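Local coordinates for B-agarase (Agarivorans gilvus, PDB 5Z6P), which hydrolyses agar polysaccharide as an agarase of glycoside hydrolase family 50, probably by cleaving beta-galactosidic linkages, at residues E49-S54 with V79-Q84; I113-H118 with S186-S191. One frame throughout, in Å; residues are numbered along the deposited sequence.

In the fold
Contacts 1 and 2 show how a beta layer is built strand by strand. Strand 51-54 pairs with 76-81 in contact 1, strand 109-117 with 185-193 in contact 2, and the inner strands 76-81 and 185-193 are themselves antiparallel neighbours. The two contact centres lie about 10 Å apart. Backbone bonds probably join them: Val79 O to Leu190 N at 2.8 Å, and Ile81 N to Ile188 O at 2.9 Å. Both belong to the carbohydrate-binding-module-like region, their centres about 31 Å (contact 1) and 23 Å (contact 2) from that of the chain. Together they join four adjacent strands of this region, in the order 51-54, 76-81, 185-193 and 109-117.

Contact 1: residues E49-S54 with V79-Q84; sequences EEFSFS and VFIEPQ
Ile81 meets the ring of Phe51 across two antiparallel strands, and its side chain can be followed atom by atom. From CB, the CG2 branch reaches back toward Glu50, 4.1 Å from Glu50 CB, and also lies over one face of the Phe51 ring. The other branch is directed by chi1 of -48°, which turns CG1 away from the carbonyl carbon and brings it to Phe51 CE2 at 3.7 Å. At the tip, CD1 runs on alongside the same ring, reaching Phe51 CZ at 4.0 Å. Ile81 and Phe51 thus lie side by side as a non-hydrogen-bonded pair. Val79 CG1 comes in at the edge of the Phe51 ring, near its plane, and also touches Phe53 CE2 at 3.7 Å; Val79 and Phe53 form the next non-hydrogen-bonded pair. Leu65 and Ile67 of strand 64-69 pack on the same apolar face, as does Phe40, whose ring meets that of Phe51 edge to face.

Between these pairs Ser52 and Phe80 make a hydrogen-bonded pair whose side chains turn to the other face. Ser52 N binds Phe80 O, and Phe80 N returns to Ser52 O at 2.8 Å. Where the strand gives out, Glu82 N still reaches Glu50 O at 2.8 Å, with an angle of 167° at the hydrogen. The methylenes of Glu50 lean over this end, CG lying 3.7 Å from Pro83 CA. On the Phe80 face, Ser52 OG sits 3.4 Å from Phe80 CB, a packing contact and not a bond. The chemistry implies a division of labour: backbone bonds set the register, while aromatic and branched aliphatic groups gather on one face, where Val79 and Ile81 are buried and Phe51 and Phe53 stay partly exposed.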
loop_
_atom_site.group_PDB
_atom_site.type_symbol
_atom_site.label_atom_id
_atom_site.label_comp_id
_atom_site.label_asym_id
_atom_site.label_seq_id
_atom_site.Cartn_x
_atom_site.Cartn_y
_atom_site.Cartn_z
ATOM N N GLU A 49 -17.184 -12.880 30.767
ATOM C CA GLU A 49 -16.050 -12.147 31.304
ATOM C C GLU A 49 -14.937 -11.920 30.261
ATOM O O GLU A 49 -14.129 -10.996 30.397
ATOM C CB GLU A 49 -15.503 -12.879 32.536
ATOM C CG GLU A 49 -15.119 -11.962 33.714
ATOM C CD GLU A 49 -16.321 -11.305 34.424
ATOM O OE1 GLU A 49 -17.028 -11.979 35.191
ATOM O OE2 GLU A 49 -16.563 -10.110 34.210
ATOM N N GLU A 50 -14.921 -12.728 29.201
ATOM C CA GLU A 50 -13.861 -12.631 28.202
ATOM C C GLU A 50 -13.875 -11.321 27.424
ATOM O O GLU A 50 -12.879 -10.966 26.812
ATOM C CB GLU A 50 -13.935 -13.799 27.208
ATOM C CG GLU A 50 -13.539 -15.158 27.762
ATOM C CD GLU A 50 -14.729 -15.951 28.266
ATOM O OE1 GLU A 50 -15.805 -15.352 28.490
ATOM O OE2 GLU A 50 -14.584 -17.176 28.440
ATOM N N PHE A 51 -14.987 -10.599 27.442
ATOM C CA PHE A 51 -15.135 -9.423 26.579
ATOM C C PHE A 51 -14.771 -8.085 27.212
ATOM O O PHE A 51 -15.263 -7.749 28.271
ATOM C CB PHE A 51 -16.570 -9.326 26.074
ATOM C CG PHE A 51 -16.898 -10.298 24.982
ATOM C CD1 PHE A 51 -17.287 -11.586 25.280
ATOM C CD2 PHE A 51 -16.836 -9.911 23.659
ATOM C CE1 PHE A 51 -17.585 -12.464 24.281
ATOM C CE2 PHE A 51 -17.137 -10.795 22.662
ATOM C CZ PHE A 51 -17.513 -12.068 22.969
ATOM N N SER A 52 -13.923 -7.321 26.537
ATOM C CA SER A 52 -13.697 -5.925 26.887
ATOM C C SER A 52 -13.629 -5.072 25.627
ATOM O O SER A 52 -13.549 -5.594 24.516
ATOM C CB SER A 52 -12.422 -5.754 27.719
ATOM O OG SER A 52 -11.322 -6.419 27.141
ATOM N N PHE A 53 -13.652 -3.758 25.812
ATOM C CA PHE A 53 -13.842 -2.827 24.711
ATOM C C PHE A 53 -12.981 -1.592 24.871
ATOM O O PHE A 53 -12.630 -1.218 25.979
ATOM C CB PHE A 53 -15.318 -2.423 24.606
ATOM C CG PHE A 53 -16.253 -3.596 24.430
ATOM C CD1 PHE A 53 -16.739 -4.290 25.525
ATOM C CD2 PHE A 53 -16.619 -4.016 23.169
ATOM C CE1 PHE A 53 -17.575 -5.370 25.352
ATOM C CE2 PHE A 53 -17.463 -5.090 22.994
ATOM C CZ PHE A 53 -17.935 -5.772 24.084
ATOM N N SER A 54 -12.634 -0.986 23.747
ATOM C CA SER A 54 -11.953 0.293 23.720
ATOM C C SER A 54 -12.487 1.149 22.573
ATOM O O SER A 54 -12.335 0.794 21.396
ATOM C CB SER A 54 -10.450 0.102 23.577
ATOM O OG SER A 54 -9.841 1.309 23.171
ATOM N N VAL A 79 -12.865 -4.554 19.923
ATOM C CA VAL A 79 -13.458 -5.538 20.799
ATOM C C VAL A 79 -12.351 -6.544 21.162
ATOM O O VAL A 79 -11.692 -7.063 20.266
ATOM C CB VAL A 79 -14.613 -6.275 20.123
ATOM C CG1 VAL A 79 -15.182 -7.326 21.067
ATOM C CG2 VAL A 79 -15.674 -5.288 19.614
ATOM N N PHE A 80 -12.151 -6.791 22.459
ATOM C CA PHE A 80 -11.154 -7.735 22.954
ATOM C C PHE A 80 -11.830 -8.939 23.586
ATOM O O PHE A 80 -12.739 -8.799 24.407
ATOM C CB PHE A 80 -10.216 -7.098 23.994
ATOM C CG PHE A 80 -9.329 -6.023 23.450
ATOM C CD1 PHE A 80 -8.298 -6.325 22.584
ATOM C CD2 PHE A 80 -9.498 -4.708 23.844
ATOM C CE1 PHE A 80 -7.481 -5.334 22.093
ATOM C CE2 PHE A 80 -8.678 -3.715 23.359
ATOM C CZ PHE A 80 -7.671 -4.023 22.485
ATOM N N ILE A 81 -11.363 -10.120 23.212
ATOM C CA ILE A 81 -11.888 -11.377 23.724
ATOM C C ILE A 81 -10.732 -12.161 24.312
ATOM O O ILE A 81 -9.906 -12.677 23.576
ATOM C CB ILE A 81 -12.572 -12.198 22.608
ATOM C CG1 ILE A 81 -13.538 -11.313 21.813
ATOM C CG2 ILE A 81 -13.257 -13.441 23.170
ATOM C CD1 ILE A 81 -14.212 -12.019 20.658
ATOM N N GLU A 82 -10.658 -12.230 25.634
ATOM C CA GLU A 82 -9.537 -12.878 26.307
ATOM C C GLU A 82 -10.012 -13.910 27.295
ATOM O O GLU A 82 -10.664 -13.563 28.265
ATOM C CB GLU A 82 -8.678 -11.859 27.057
ATOM C CG GLU A 82 -7.940 -10.879 26.194
ATOM C CD GLU A 82 -7.016 -9.990 27.004
ATOM O OE1 GLU A 82 -6.046 -10.515 27.591
ATOM O OE2 GLU A 82 -7.267 -8.765 27.052
ATOM N N PRO A 83 -9.668 -15.180 27.071
ATOM C CA PRO A 83 -9.961 -16.194 28.083
ATOM C C PRO A 83 -9.064 -15.998 29.302
ATOM O O PRO A 83 -7.982 -15.443 29.167
ATOM C CB PRO A 83 -9.644 -17.505 27.366
ATOM C CG PRO A 83 -8.595 -17.146 26.402
ATOM C CD PRO A 83 -8.901 -15.738 25.946
ATOM N N GLN A 84 -9.521 -16.429 30.471
ATOM C CA GLN A 84 -8.729 -16.326 31.689
ATOM C C GLN A 84 -7.507 -17.225 31.584
ATOM O O GLN A 84 -6.400 -16.834 31.947
ATOM C CB GLN A 84 -9.569 -16.703 32.908
ATOM C CG GLN A 84 -10.743 -15.770 33.162
ATOM C CD GLN A 84 -11.507 -16.143 34.414
ATOM O OE1 GLN A 84 -11.075 -17.008 35.181
ATOM N NE2 GLN A 84 -12.651 -15.497 34.630
#

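Contact 2: residues I113-H118 with S186-S191; sequences INIFDH and SKIELS
The Phe116 ring is met at its edge, in its own plane, by two oxygens, Lys187 O and Glu189 OE1, the latter 4.0 Å from Phe116 CE1. Over the ring stands Lys187 NZ, close to the normal but 5.6 Å from the centroid, so any cation-pi attraction is weak. The lysine chain gets there by running alongside the phenylalanine, CD against Phe116 CD1, before bending at chi3 (-76°). The Asn114 amide and Glu189 carboxylate also lie side by side, their planes 75° apart. Asn114 ND2 gives a nearly straight bond of 3.2 Å to Glu189 OE1, which lies in the amide plane but is approached from above its own carboxylate plane. A water accepts a second bond from ND2. The other oxygens are held by neighbouring strands: Asn114 OD1 by Ser124 OG, Glu189 OE2 by Ser78 OG.

This polar row tops an antiparallel ladder, consistent with the beta-sandwich build of many carbohydrate-binding modules, in which Asn114 and Glu189 exchange both backbone bonds, Glu189 N reaching Asn114 O at 2.7 Å. At the far end Ser186 and Lys187 both face Phe116, a classic beta bulge: Phe116 O takes Ser186 N at 3.0 Å and, weakly, Lys187 N.

On the reverse face the residues are apolar and buried. Ile188 CG2 touches Ile113 CG2 at 4.0 Å, and its CG1 packs against both branches of Ile115. Phe97 and Phe99 of strand 95-103 press against Ile188 and Ile113 respectively.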
loop_
_atom_site.group_PDB
_atom_site.type_symbol
_atom_site.label_atom_id
_atom_site.label_comp_id
_atom_site.label_asym_id
_atom_site.label_seq_id
_atom_site.Cartn_x
_atom_site.Cartn_y
_atom_site.Cartn_z
ATOM N N ILE A 113 -9.593 -9.081 12.288
ATOM C CA ILE A 113 -9.597 -10.067 13.357
ATOM C C ILE A 113 -8.161 -10.458 13.596
ATOM O O ILE A 113 -7.541 -11.124 12.760
ATOM C CB ILE A 113 -10.426 -11.334 13.020
ATOM C CG1 ILE A 113 -11.876 -10.981 12.675
ATOM C CG2 ILE A 113 -10.373 -12.326 14.164
ATOM C CD1 ILE A 113 -12.202 -11.056 11.184
ATOM N N ASN A 114 -7.629 -10.022 14.730
ATOM C CA ASN A 114 -6.258 -10.310 15.090
ATOM C C ASN A 114 -6.254 -11.330 16.206
ATOM O O ASN A 114 -6.811 -11.103 17.271
ATOM C CB ASN A 114 -5.526 -9.031 15.501
ATOM C CG ASN A 114 -5.614 -7.953 14.445
ATOM O OD1 ASN A 114 -5.578 -8.232 13.255
ATOM N ND2 ASN A 114 -5.739 -6.714 14.876
ATOM N N ILE A 115 -5.637 -12.470 15.946
ATOM C CA ILE A 115 -5.583 -13.546 16.918
ATOM C C ILE A 115 -4.148 -13.742 17.408
ATOM O O ILE A 115 -3.232 -13.948 16.611
ATOM C CB ILE A 115 -6.140 -14.823 16.310
ATOM C CG1 ILE A 115 -7.517 -14.515 15.713
ATOM C CG2 ILE A 115 -6.203 -15.912 17.342
ATOM C CD1 ILE A 115 -8.134 -15.625 14.949
ATOM N N PHE A 116 -3.959 -13.649 18.722
ATOM C CA PHE A 116 -2.633 -13.653 19.336
ATOM C C PHE A 116 -2.389 -14.935 20.114
ATOM O O PHE A 116 -3.280 -15.412 20.804
ATOM C CB PHE A 116 -2.475 -12.456 20.286
ATOM C CG PHE A 116 -2.654 -11.117 19.630
ATOM C CD1 PHE A 116 -3.919 -10.589 19.439
ATOM C CD2 PHE A 116 -1.560 -10.380 19.224
ATOM C CE1 PHE A 116 -4.093 -9.357 18.841
ATOM C CE2 PHE A 116 -1.727 -9.141 18.624
ATOM C CZ PHE A 116 -2.996 -8.632 18.437
ATOM N N ASP A 117 -1.187 -15.496 20.026
ATOM C CA ASP A 117 -0.874 -16.640 20.875
ATOM C C ASP A 117 -0.015 -16.211 22.065
ATOM O O ASP A 117 0.417 -15.069 22.140
ATOM C CB ASP A 117 -0.208 -17.775 20.069
ATOM C CG ASP A 117 1.223 -17.466 19.620
ATOM O OD1 ASP A 117 1.824 -16.450 20.029
ATOM O OD2 ASP A 117 1.756 -18.283 18.839
ATOM N N HIS A 118 0.216 -17.135 22.989
ATOM C CA HIS A 118 0.998 -16.862 24.191
ATOM C C HIS A 118 2.402 -16.354 23.896
ATOM O O HIS A 118 2.976 -15.624 24.692
ATOM C CB HIS A 118 1.093 -18.117 25.058
ATOM C CG HIS A 118 1.739 -17.880 26.388
ATOM N ND1 HIS A 118 3.106 -17.819 26.553
ATOM C CD2 HIS A 118 1.204 -17.679 27.617
ATOM C CE1 HIS A 118 3.386 -17.592 27.824
ATOM N NE2 HIS A 118 2.250 -17.503 28.491
ATOM N N SER A 186 -4.162 -16.638 23.396
ATOM C CA SER A 186 -4.379 -15.781 24.557
ATOM C C SER A 186 -5.345 -14.604 24.349
ATOM O O SER A 186 -5.849 -14.049 25.316
ATOM C CB SER A 186 -3.037 -15.235 25.050
ATOM O OG SER A 186 -2.418 -14.437 24.063
ATOM N N LYS A 187 -5.605 -14.223 23.108
ATOM C CA LYS A 187 -6.447 -13.062 22.853
ATOM C C LYS A 187 -6.937 -13.000 21.411
ATOM O O LYS A 187 -6.209 -13.340 20.490
ATOM C CB LYS A 187 -5.686 -11.775 23.177
ATOM C CG LYS A 187 -6.478 -10.504 22.922
ATOM C CD LYS A 187 -5.579 -9.282 22.769
ATOM C CE LYS A 187 -5.051 -8.791 24.100
ATOM N NZ LYS A 187 -4.258 -7.538 23.920
ATOM N N ILE A 188 -8.175 -12.556 21.225
ATOM C CA ILE A 188 -8.661 -12.195 19.910
ATOM C C ILE A 188 -9.082 -10.729 19.914
ATOM O O ILE A 188 -9.759 -10.280 20.832
ATOM C CB ILE A 188 -9.828 -13.087 19.480
ATOM C CG1 ILE A 188 -9.338 -14.530 19.322
ATOM C CG2 ILE A 188 -10.420 -12.585 18.182
ATOM C CD1 ILE A 188 -10.429 -15.547 19.141
ATOM N N GLU A 189 -8.660 -9.978 18.903
ATOM C CA GLU A 189 -9.063 -8.586 18.783
ATOM C C GLU A 189 -9.844 -8.310 17.511
ATOM O O GLU A 189 -9.369 -8.564 16.398
ATOM C CB GLU A 189 -7.849 -7.665 18.834
ATOM C CG GLU A 189 -8.198 -6.206 18.568
ATOM C CD GLU A 189 -6.984 -5.355 18.307
ATOM O OE1 GLU A 189 -5.924 -5.930 17.997
ATOM O OE2 GLU A 189 -7.084 -4.118 18.419
ATOM N N LEU A 190 -11.058 -7.804 17.693
ATOM C CA LEU A 190 -11.883 -7.303 16.598
ATOM C C LEU A 190 -11.655 -5.792 16.463
ATOM O O LEU A 190 -12.112 -5.021 17.287
ATOM C CB LEU A 190 -13.363 -7.603 16.836
ATOM C CG LEU A 190 -13.781 -8.958 17.430
ATOM C CD1 LEU A 190 -15.287 -9.097 17.479
ATOM C CD2 LEU A 190 -13.176 -10.150 16.708
ATOM N N SER A 191 -10.947 -5.389 15.418
ATOM C CA SER A 191 -10.462 -4.024 15.279
ATOM C C SER A 191 -11.134 -3.315 14.114
ATOM O O SER A 191 -11.255 -3.856 13.007
ATOM C CB SER A 191 -8.928 -4.021 15.091
ATOM O OG SER A 191 -8.457 -2.801 14.540
HETATM O O HOH W 1 -5.700 -4.160 13.419
#